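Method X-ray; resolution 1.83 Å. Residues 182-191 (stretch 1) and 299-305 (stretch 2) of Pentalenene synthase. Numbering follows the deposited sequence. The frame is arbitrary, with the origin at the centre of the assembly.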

# COMPACT_ATOMS: atom_id res chain seq x y z
N GLY A 182 11.62 8.74 5.16
CA GLY A 182 10.73 7.75 5.82
C GLY A 182 9.88 8.33 6.97
O GLY A 182 9.53 7.64 7.97
N ILE A 183 9.49 9.58 6.81
CA ILE A 183 8.83 10.30 7.86
C ILE A 183 7.31 10.20 7.73
O ILE A 183 6.59 10.41 8.70
CB ILE A 183 9.29 11.77 7.81
CG1 ILE A 183 10.66 11.90 8.47
CG2 ILE A 183 8.34 12.70 8.51
CD1 ILE A 183 10.75 11.39 9.91
N HIS A 184 6.79 9.94 6.53
CA HIS A 184 5.35 9.80 6.41
C HIS A 184 4.83 8.64 7.31
O HIS A 184 3.83 8.82 8.03
CB HIS A 184 4.94 9.58 4.94
CG HIS A 184 5.09 10.84 4.12
ND1 HIS A 184 6.31 11.30 3.67
CD2 HIS A 184 4.16 11.72 3.69
CE1 HIS A 184 6.11 12.44 3.01
NE2 HIS A 184 4.82 12.70 3.00
N HIS A 185 5.46 7.47 7.21
CA HIS A 185 5.01 6.30 8.00
C HIS A 185 5.32 6.54 9.49
O HIS A 185 4.58 6.03 10.41
CB HIS A 185 5.61 4.97 7.53
CG HIS A 185 7.10 4.88 7.64
ND1 HIS A 185 7.75 4.62 8.83
CD2 HIS A 185 8.06 4.90 6.69
CE1 HIS A 185 9.05 4.57 8.62
NE2 HIS A 185 9.25 4.70 7.33
N SER A 186 6.41 7.30 9.73
CA SER A 186 6.79 7.66 11.13
C SER A 186 5.71 8.47 11.81
O SER A 186 5.41 8.21 13.01
CB SER A 186 8.17 8.31 11.19
OG SER A 186 9.12 7.48 10.55
N ILE A 187 5.14 9.44 11.09
CA ILE A 187 4.02 10.25 11.55
C ILE A 187 2.77 9.42 11.71
O ILE A 187 2.08 9.49 12.76
CB ILE A 187 3.75 11.44 10.63
CG1 ILE A 187 4.89 12.47 10.76
CG2 ILE A 187 2.43 12.14 11.00
CD1 ILE A 187 5.05 13.34 9.52
N ASP A 188 2.51 8.55 10.73
CA ASP A 188 1.35 7.65 10.80
C ASP A 188 1.37 6.86 12.12
O ASP A 188 0.33 6.67 12.72
CB ASP A 188 1.33 6.65 9.65
CG ASP A 188 1.13 7.28 8.28
OD1 ASP A 188 0.54 8.37 8.14
OD2 ASP A 188 1.52 6.64 7.30
N ALA A 189 2.53 6.42 12.58
CA ALA A 189 2.54 5.59 13.73
C ALA A 189 2.19 6.39 15.00
O ALA A 189 2.00 5.77 16.05
CB ALA A 189 3.89 4.94 13.92
N GLY A 190 2.19 7.73 14.94
CA GLY A 190 1.83 8.52 16.08
C GLY A 190 0.40 8.22 16.56
O GLY A 190 0.09 8.25 17.76
N GLU A 191 -0.46 7.93 15.60
CA GLU A 191 -1.87 7.62 15.85
C GLU A 191 -1.91 6.26 16.61
O GLU A 191 -2.58 6.15 17.64
CB GLU A 191 -2.61 7.51 14.51
CG GLU A 191 -2.94 8.83 13.88
CD GLU A 191 -3.19 8.73 12.39
OE1 GLU A 191 -4.37 8.67 11.92
OE2 GLU A 191 -2.20 8.68 11.66
N GLU A 299 0.32 17.40 16.46
CA GLU A 299 1.33 17.17 17.48
C GLU A 299 2.27 16.01 17.20
O GLU A 299 3.44 16.09 17.58
CB GLU A 299 0.71 17.05 18.89
CG GLU A 299 -0.01 18.32 19.35
CD GLU A 299 -0.70 18.17 20.72
OE1 GLU A 299 -0.40 17.25 21.59
OE2 GLU A 299 -1.58 19.00 20.92
N ALA A 300 1.77 14.94 16.56
CA ALA A 300 2.61 13.83 16.16
C ALA A 300 3.73 14.34 15.17
O ALA A 300 4.84 13.92 15.27
CB ALA A 300 1.77 12.71 15.48
N ILE A 301 3.39 15.28 14.30
CA ILE A 301 4.37 15.86 13.39
C ILE A 301 5.40 16.64 14.22
O ILE A 301 6.59 16.41 14.08
CB ILE A 301 3.75 16.75 12.31
CG1 ILE A 301 2.75 15.97 11.46
CG2 ILE A 301 4.91 17.27 11.43
CD1 ILE A 301 1.95 16.82 10.53
N GLN A 302 4.94 17.45 15.18
CA GLN A 302 5.87 18.22 16.03
C GLN A 302 6.77 17.33 16.84
O GLN A 302 7.98 17.59 17.01
CB GLN A 302 5.09 19.11 16.98
CG GLN A 302 4.11 20.07 16.34
CD GLN A 302 3.26 20.86 17.38
OE1 GLN A 302 3.18 20.52 18.55
NE2 GLN A 302 2.65 21.93 16.92
N HIS A 303 6.23 16.24 17.34
CA HIS A 303 7.06 15.32 18.07
C HIS A 303 8.19 14.81 17.21
O HIS A 303 9.29 14.54 17.74
CB HIS A 303 6.26 14.13 18.68
CG HIS A 303 5.13 14.55 19.59
ND1 HIS A 303 3.96 13.83 19.72
CD2 HIS A 303 5.01 15.63 20.41
CE1 HIS A 303 3.15 14.47 20.55
NE2 HIS A 303 3.75 15.57 20.96
N TRP A 304 7.91 14.60 15.91
CA TRP A 304 8.95 14.09 15.05
C TRP A 304 10.02 15.16 14.75
O TRP A 304 11.22 14.89 14.82
CB TRP A 304 8.36 13.46 13.78
CG TRP A 304 8.43 12.04 13.92
CD1 TRP A 304 7.40 11.17 14.35
CD2 TRP A 304 9.60 11.27 13.82
NE1 TRP A 304 7.90 9.90 14.47
CE2 TRP A 304 9.24 9.91 14.15
CE3 TRP A 304 10.93 11.55 13.46
CZ2 TRP A 304 10.15 8.87 14.14
CZ3 TRP A 304 11.86 10.49 13.45
CH2 TRP A 304 11.44 9.15 13.78
N ILE A 305 9.59 16.33 14.31
CA ILE A 305 10.54 17.40 13.97
C ILE A 305 11.39 17.74 15.20
O ILE A 305 12.64 17.68 15.14
CB ILE A 305 9.84 18.67 13.46
CG1 ILE A 305 9.07 18.39 12.20
CG2 ILE A 305 10.91 19.76 13.25
CD1 ILE A 305 8.11 19.51 11.78

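The two stretches of pentalenene synthase, at least 110 residues apart in sequence at every point of contact, meet as a pair of helices whose axes approach to 8.8 Å and whose N-to-C directions differ by 126°. The contact is small, burying 331 Å² in total, and is built chiefly on W304, I187 and A300.

W304 contributes the most surface, 88 Å². Its CA-to-CB bond points toward the first helix, chi1, at -104°, lies between the usual wells, and the indole lies beside the first turns of that helix. S186 sits over one face of the ring, with S186 CB 3.5 Å from W304 CE2. The serine hydroxyl is engaged within its own stretch: S186 OG donates a hydrogen bond of 2.6 Å to G182 O. The S186 atom closest to the indole among its side-chain atoms is the methylene carbon, CB. I183 reaches the six-membered part of the ring obliquely. Its CA-to-CB bond points sideways, but with both chi angles near m the side chain ends closer to the second helix, and I183 CD1 comes within 3.6 Å of W304 CE3. The indole nitrogen, W304 NE1, lies 3.3 Å from the backbone atom S186 O and is hydrogen-bonded elsewhere in the structure.

I187, with 74 Å² covered, is the main contributor from the first helix. Here too the CA-to-CB bond runs sideways while the end of the side chain comes nearer, and I187 CG2 packs against I301 CG1 at 3.9 Å. This is an apolar contact between two branched side chains, at a point where the backbones are already near: I187 CA and I301 CA are 5.9 Å apart. I187 also touches two further residues of the second helix, W304 and A300, through its backbone, with I187 N 4.3 Å from W304 CD1 and I187 O 4.2 Å from A300 CB.

A300, covered over 42 Å², directs its methyl group toward the first helix, where it meets a residue without a side chain. G190 CA and A300 CB are 4.2 Å apart, and the separation of G190 CA from A300 CA is just 5.4 Å. An ideal CB on G190 would point toward the second helix and lie 2.7 Å from A300 CB, a clash; the absence of a side chain at G190 thus leaves room for the alanine methyl and for the close backbone approach. Across the whole contact, packing predominates, and no clear hydrogen bond links the two stretches.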